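Local coordinates for hypothetical protein ST1625 (Sulfolobus tokodaii, PDB 1WY6) that is of unknown function but folds as an all-helical repeat protein, an architecture that often serves in binding other macromolecules, at residues Arg9-Ala14 with Tyr42-Cys47; Ile86-Asn91 with Ala125-Ala130. One frame throughout, in Å; residues are numbered along the deposited sequence.

Interaction 1 of 2, residues Arg9-Ala14 with Tyr42-Cys47; sequences RKLMDA and YNWFIC
Leu11 of helix 7-19 meets Phe45 and Trp44 of helix 44-52, a largely buried helix-to-helix contact in this helical repeat protein. The tight part centres on Leu11, whose two methyls go to different aromatic rings. CD2 lies over one face of the Phe45 ring in a CH-pi contact, 4.2 Å from the centroid and 16° off the ring normal, displaced toward the rim. CD1 meets the indole tip to tip, 3.5 Å from Trp44 CZ2. Phe45 CG stands anti to the backbone N (chi1 -180°); CD1 of its ring comes to 3.8 Å from Leu11 CB. Ala14 CB lies farther off, 4.3 Å from Phe45 CZ. Ile33 and Ile29 of helix 23-36 touch Leu11 and Ala14 respectively, so the buried side continues onto that helix. The more solvent-exposed margin is made by Met12 against Trp44, whose indole spans both sides of the contact. The Met12 chain, bent at chi2 and chi3, brings its CE to the edge of the indole, 3.6 Å from Trp44 CH2, the two side chains crossing at about a right angle. Trp44 NE1 makes a weak hydrogen bond to Glu41 O. No hydrogen bond joins the two segments, and their closest approach sets an aromatic carbon against a carbonyl oxygen, Phe45 CE1 3.1 Å from Leu11 O.

Interaction 2 of 2, residues Ile86-Asn91 with Ala125-Ala130; sequences INNTLN and ASILVA
Ile127 pushes its CD1 methyl against the backbone where Asn88 joins Thr89, 3.4 Å from Asn88 C and 3.5 Å from Thr89 N. Asn88 also meets this methyl with its side chain, OD1 lying 3.6 Å from Ile127 CD1 as the two side chains cross obliquely. Beside them Leu90 points toward helix 125-137. Its CB lies 4.3 Å from Ile127 CG1, while both methyls of its fork touch Ala130 CB, Leu90 CD1 at 4.1 Å; CD2 also lies against Ser126, 4.1 Å from Ser126 O. The whole first shell is van der Waals contact, with no hydrogen bond between the segments. The next shell fixes the loop. Asn88, with positive phi, closes the end of helix 78-86 in a Schellman motif. Its CG stands anti to the backbone N (chi1 -167°), and OD1 accepts a hydrogen bond from Ser124 N, just before 125-130. Ser126 OG is likewise hydrogen-bonded to Ser124 OG, so both polar side chains converge on the same residue. At the other end of the loop Asn91 is the N-cap of helix 92-103, its OD1 accepting from Val94 N. The loop thus passes from one helix end to the next helix start with both termini capped, and between them it packs on helix 125-137. Phe59 of helix 55-65 touches Thr89, Leu98 of helix 92-103 touches Ala130, and helix 125-137 in turn touches helix 141-153 through Leu128 and Val129.

The two contacts follow one another along the chain: interaction 1 is complete before interaction 2 begins, and both belong to the same DUF1955 domain. Their centres are 28 Å apart, one to each side of the middle of the molecule, and their nearest atoms are about 13 Å apart, so they do not touch. Interaction 1 joins helix 7-19 to helix 44-52 near the N-terminal end, whereas interaction 2 joins the loop between helices 78-86 and 92-103 to helix 125-137, farther along the row of helices. They share no helix. Each links parts roughly 30 residues apart in sequence, consistent with an elongated helical repeat fold built from successive local contacts.

Interaction 1 of 2, residues Arg9-Ala14 with Tyr42-Cys47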
loop_
_atom_site.group_PDB
_atom_site.type_symbol
_atom_site.label_atom_id
_atom_site.label_comp_id
_atom_site.label_asym_id
_atom_site.label_seq_id
_atom_site.Cartn_x
_atom_site.Cartn_y
_atom_site.Cartn_z
ATOM N N ARG A 9 -10.069 15.258 -18.012
ATOM C CA ARG A 9 -9.520 14.723 -19.249
ATOM C C ARG A 9 -8.001 14.712 -19.119
ATOM O O ARG A 9 -7.347 13.712 -19.408
ATOM C CB ARG A 9 -9.932 15.581 -20.441
ATOM C CG ARG A 9 -11.412 15.511 -20.786
ATOM C CD ARG A 9 -11.733 16.435 -21.956
ATOM N NE ARG A 9 -10.972 16.088 -23.156
ATOM C CZ ARG A 9 -10.976 16.799 -24.281
ATOM N NH1 ARG A 9 -11.701 17.908 -24.368
ATOM N NH2 ARG A 9 -10.256 16.400 -25.322
ATOM N N LYS A 10 -7.448 15.834 -18.672
ATOM C CA LYS A 10 -6.010 15.941 -18.478
ATOM C C LYS A 10 -5.519 14.882 -17.496
ATOM O O LYS A 10 -4.437 14.326 -17.672
ATOM C CB LYS A 10 -5.652 17.341 -17.982
ATOM C CG LYS A 10 -5.481 18.345 -19.112
ATOM C CD LYS A 10 -4.210 18.029 -19.908
ATOM C CE LYS A 10 -4.160 18.756 -21.249
ATOM N NZ LYS A 10 -5.177 18.244 -22.217
ATOM N N LEU A 11 -6.322 14.598 -16.470
ATOM C CA LEU A 11 -5.962 13.595 -15.472
ATOM C C LEU A 11 -5.980 12.197 -16.085
ATOM O O LEU A 11 -5.114 11.380 -15.790
ATOM C CB LEU A 11 -6.909 13.656 -14.263
ATOM C CG LEU A 11 -6.748 14.836 -13.290
ATOM C CD1 LEU A 11 -7.776 14.717 -12.177
ATOM C CD2 LEU A 11 -5.347 14.866 -12.699
ATOM N N MET A 12 -6.963 11.925 -16.939
ATOM C CA MET A 12 -7.045 10.626 -17.593
ATOM C C MET A 12 -5.849 10.489 -18.525
ATOM O O MET A 12 -5.352 9.388 -18.765
ATOM C CB MET A 12 -8.344 10.494 -18.400
ATOM C CG MET A 12 -9.594 10.313 -17.551
ATOM S SD MET A 12 -9.437 8.949 -16.362
ATOM C CE MET A 12 -9.096 9.837 -14.865
ATOM N N ASP A 13 -5.390 11.619 -19.052
ATOM C CA ASP A 13 -4.245 11.619 -19.948
ATOM C C ASP A 13 -3.005 11.265 -19.139
ATOM O O ASP A 13 -2.159 10.487 -19.584
ATOM C CB ASP A 13 -4.073 12.994 -20.584
ATOM C CG ASP A 13 -2.931 13.033 -21.566
ATOM O OD1 ASP A 13 -2.905 12.182 -22.482
ATOM O OD2 ASP A 13 -2.059 13.917 -21.424
ATOM N N ALA A 14 -2.907 11.848 -17.946
ATOM C CA ALA A 14 -1.786 11.588 -17.055
ATOM C C ALA A 14 -1.841 10.125 -16.622
ATOM O O ALA A 14 -0.825 9.442 -16.606
ATOM C CB ALA A 14 -1.854 12.514 -15.831
ATOM N N TYR A 42 -8.956 17.132 -7.021
ATOM C CA TYR A 42 -8.166 16.178 -7.790
ATOM C C TYR A 42 -7.638 15.042 -6.923
ATOM O O TYR A 42 -7.002 14.116 -7.421
ATOM C CB TYR A 42 -6.983 16.886 -8.466
ATOM C CG TYR A 42 -5.971 17.482 -7.509
ATOM C CD1 TYR A 42 -5.941 18.855 -7.259
ATOM C CD2 TYR A 42 -5.027 16.677 -6.869
ATOM C CE1 TYR A 42 -4.993 19.412 -6.404
ATOM C CE2 TYR A 42 -4.078 17.221 -6.008
ATOM C CZ TYR A 42 -4.065 18.591 -5.782
ATOM O OH TYR A 42 -3.118 19.142 -4.946
ATOM N N ASN A 43 -7.908 15.118 -5.628
ATOM C CA ASN A 43 -7.436 14.115 -4.685
ATOM C C ASN A 43 -7.844 12.683 -5.030
ATOM O O ASN A 43 -7.066 11.741 -4.839
ATOM C CB ASN A 43 -7.928 14.441 -3.280
ATOM C CG ASN A 43 -7.174 13.679 -2.225
ATOM O OD1 ASN A 43 -6.038 14.025 -1.903
ATOM N ND2 ASN A 43 -7.783 12.615 -1.698
ATOM N N TRP A 44 -9.070 12.533 -5.524
ATOM C CA TRP A 44 -9.629 11.235 -5.905
ATOM C C TRP A 44 -8.760 10.513 -6.934
ATOM O O TRP A 44 -8.789 9.284 -7.023
ATOM C CB TRP A 44 -11.016 11.427 -6.528
ATOM C CG TRP A 44 -10.927 12.195 -7.819
ATOM C CD1 TRP A 44 -10.847 13.549 -7.960
ATOM C CD2 TRP A 44 -10.794 11.648 -9.140
ATOM N NE1 TRP A 44 -10.669 13.881 -9.282
ATOM C CE2 TRP A 44 -10.633 12.732 -10.028
ATOM C CE3 TRP A 44 -10.793 10.346 -9.657
ATOM C CZ2 TRP A 44 -10.472 12.555 -11.412
ATOM C CZ3 TRP A 44 -10.632 10.170 -11.035
ATOM C CH2 TRP A 44 -10.475 11.269 -11.892
ATOM N N PHE A 45 -8.017 11.282 -7.729
ATOM C CA PHE A 45 -7.183 10.711 -8.781
ATOM C C PHE A 45 -6.199 9.645 -8.324
ATOM O O PHE A 45 -6.070 8.610 -8.964
ATOM C CB PHE A 45 -6.395 11.802 -9.502
ATOM C CG PHE A 45 -5.512 11.282 -10.605
ATOM C CD1 PHE A 45 -6.056 10.887 -11.823
ATOM C CD2 PHE A 45 -4.137 11.191 -10.428
ATOM C CE1 PHE A 45 -5.240 10.416 -12.850
ATOM C CE2 PHE A 45 -3.320 10.722 -11.447
ATOM C CZ PHE A 45 -3.877 10.334 -12.664
ATOM N N ILE A 46 -5.496 9.903 -7.228
ATOM C CA ILE A 46 -4.504 8.955 -6.735
ATOM C C ILE A 46 -5.122 7.606 -6.354
ATOM O O ILE A 46 -4.529 6.556 -6.607
ATOM C CB ILE A 46 -3.721 9.549 -5.531
ATOM C CG1 ILE A 46 -2.413 8.774 -5.346
ATOM C CG2 ILE A 46 -4.578 9.519 -4.258
ATOM C CD1 ILE A 46 -1.487 8.851 -6.585
ATOM N N CYS A 47 -6.309 7.639 -5.755
ATOM C CA CYS A 47 -7.008 6.416 -5.358
ATOM C C CYS A 47 -7.348 5.629 -6.616
ATOM O O CYS A 47 -7.203 4.409 -6.668
ATOM C CB CYS A 47 -8.326 6.738 -4.638
ATOM S SG CYS A 47 -8.232 7.877 -3.219
#

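Interaction 2 of 2, residues Ile86-Asn91 with Ala125-Ala130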
loop_
_atom_site.group_PDB
_atom_site.type_symbol
_atom_site.label_atom_id
_atom_site.label_comp_id
_atom_site.label_asym_id
_atom_site.label_seq_id
_atom_site.Cartn_x
_atom_site.Cartn_y
_atom_site.Cartn_z
ATOM N N ILE A 86 3.604 -8.303 -3.838
ATOM C CA ILE A 86 4.004 -8.767 -5.164
ATOM C C ILE A 86 5.472 -8.433 -5.396
ATOM O O ILE A 86 6.236 -9.254 -5.895
ATOM C CB ILE A 86 3.154 -8.112 -6.273
ATOM C CG1 ILE A 86 1.682 -8.498 -6.093
ATOM C CG2 ILE A 86 3.656 -8.556 -7.647
ATOM C CD1 ILE A 86 0.753 -7.911 -7.140
ATOM N N ASN A 87 5.859 -7.218 -5.028
ATOM C CA ASN A 87 7.234 -6.778 -5.175
ATOM C C ASN A 87 8.068 -7.313 -4.005
ATOM O O ASN A 87 9.254 -7.021 -3.895
ATOM C CB ASN A 87 7.285 -5.242 -5.195
ATOM C CG ASN A 87 6.737 -4.650 -6.492
ATOM O OD1 ASN A 87 5.863 -5.227 -7.129
ATOM N ND2 ASN A 87 7.251 -3.489 -6.877
ATOM N N ASN A 88 7.435 -8.099 -3.138
ATOM C CA ASN A 88 8.099 -8.655 -1.961
ATOM C C ASN A 88 8.975 -7.588 -1.338
ATOM O O ASN A 88 10.099 -7.851 -0.921
ATOM C CB ASN A 88 8.960 -9.863 -2.333
ATOM C CG ASN A 88 9.416 -10.643 -1.116
ATOM O OD1 ASN A 88 8.603 -11.042 -0.279
ATOM N ND2 ASN A 88 10.721 -10.872 -1.013
ATOM N N THR A 89 8.454 -6.370 -1.285
ATOM C CA THR A 89 9.203 -5.262 -0.726
ATOM C C THR A 89 8.358 -4.425 0.224
ATOM O O THR A 89 7.200 -4.122 -0.050
ATOM C CB THR A 89 9.750 -4.345 -1.849
ATOM O OG1 THR A 89 10.664 -3.398 -1.287
ATOM C CG2 THR A 89 8.607 -3.597 -2.542
ATOM N N LEU A 90 8.954 -4.066 1.349
ATOM C CA LEU A 90 8.300 -3.246 2.348
ATOM C C LEU A 90 8.913 -1.855 2.195
ATOM O O LEU A 90 10.119 -1.731 1.979
ATOM C CB LEU A 90 8.588 -3.807 3.739
ATOM C CG LEU A 90 7.938 -3.147 4.954
ATOM C CD1 LEU A 90 6.429 -3.146 4.795
ATOM C CD2 LEU A 90 8.343 -3.899 6.213
ATOM N N ASN A 91 8.085 -0.818 2.278
ATOM C CA ASN A 91 8.564 0.557 2.155
ATOM C C ASN A 91 7.597 1.486 2.883
ATOM O O ASN A 91 6.556 1.044 3.368
ATOM C CB ASN A 91 8.668 0.960 0.683
ATOM C CG ASN A 91 7.339 0.902 -0.021
ATOM O OD1 ASN A 91 6.347 1.425 0.480
ATOM N ND2 ASN A 91 7.305 0.265 -1.188
ATOM N N ALA A 125 10.454 -12.220 5.781
ATOM C CA ALA A 125 10.044 -12.170 7.177
ATOM C C ALA A 125 9.510 -10.785 7.557
ATOM O O ALA A 125 8.540 -10.672 8.309
ATOM C CB ALA A 125 11.224 -12.546 8.078
ATOM N N SER A 126 10.141 -9.737 7.036
ATOM C CA SER A 126 9.723 -8.368 7.344
ATOM C C SER A 126 8.257 -8.131 6.995
ATOM O O SER A 126 7.493 -7.586 7.793
ATOM C CB SER A 126 10.605 -7.362 6.600
ATOM O OG SER A 126 10.556 -7.578 5.204
ATOM N N ILE A 127 7.867 -8.549 5.801
ATOM C CA ILE A 127 6.493 -8.391 5.358
ATOM C C ILE A 127 5.545 -9.191 6.265
ATOM O O ILE A 127 4.508 -8.675 6.694
ATOM C CB ILE A 127 6.372 -8.807 3.864
ATOM C CG1 ILE A 127 7.108 -7.768 3.002
ATOM C CG2 ILE A 127 4.910 -8.879 3.450
ATOM C CD1 ILE A 127 7.391 -8.188 1.562
ATOM N N LEU A 128 5.900 -10.436 6.581
ATOM C CA LEU A 128 5.069 -11.249 7.472
ATOM C C LEU A 128 4.900 -10.515 8.803
ATOM O O LEU A 128 3.815 -10.502 9.389
ATOM C CB LEU A 128 5.722 -12.607 7.739
ATOM C CG LEU A 128 5.829 -13.605 6.587
ATOM C CD1 LEU A 128 6.754 -14.741 6.991
ATOM C CD2 LEU A 128 4.450 -14.133 6.231
ATOM N N VAL A 129 5.983 -9.903 9.275
ATOM C CA VAL A 129 5.943 -9.173 10.536
ATOM C C VAL A 129 5.061 -7.925 10.459
ATOM O O VAL A 129 4.298 -7.647 11.386
ATOM C CB VAL A 129 7.357 -8.758 10.991
ATOM C CG1 VAL A 129 7.265 -7.739 12.109
ATOM C CG2 VAL A 129 8.124 -9.983 11.475
ATOM N N ALA A 130 5.174 -7.181 9.361
ATOM C CA ALA A 130 4.388 -5.971 9.165
ATOM C C ALA A 130 2.892 -6.293 9.216
ATOM O O ALA A 130 2.160 -5.691 9.993
ATOM C CB ALA A 130 4.752 -5.311 7.826
#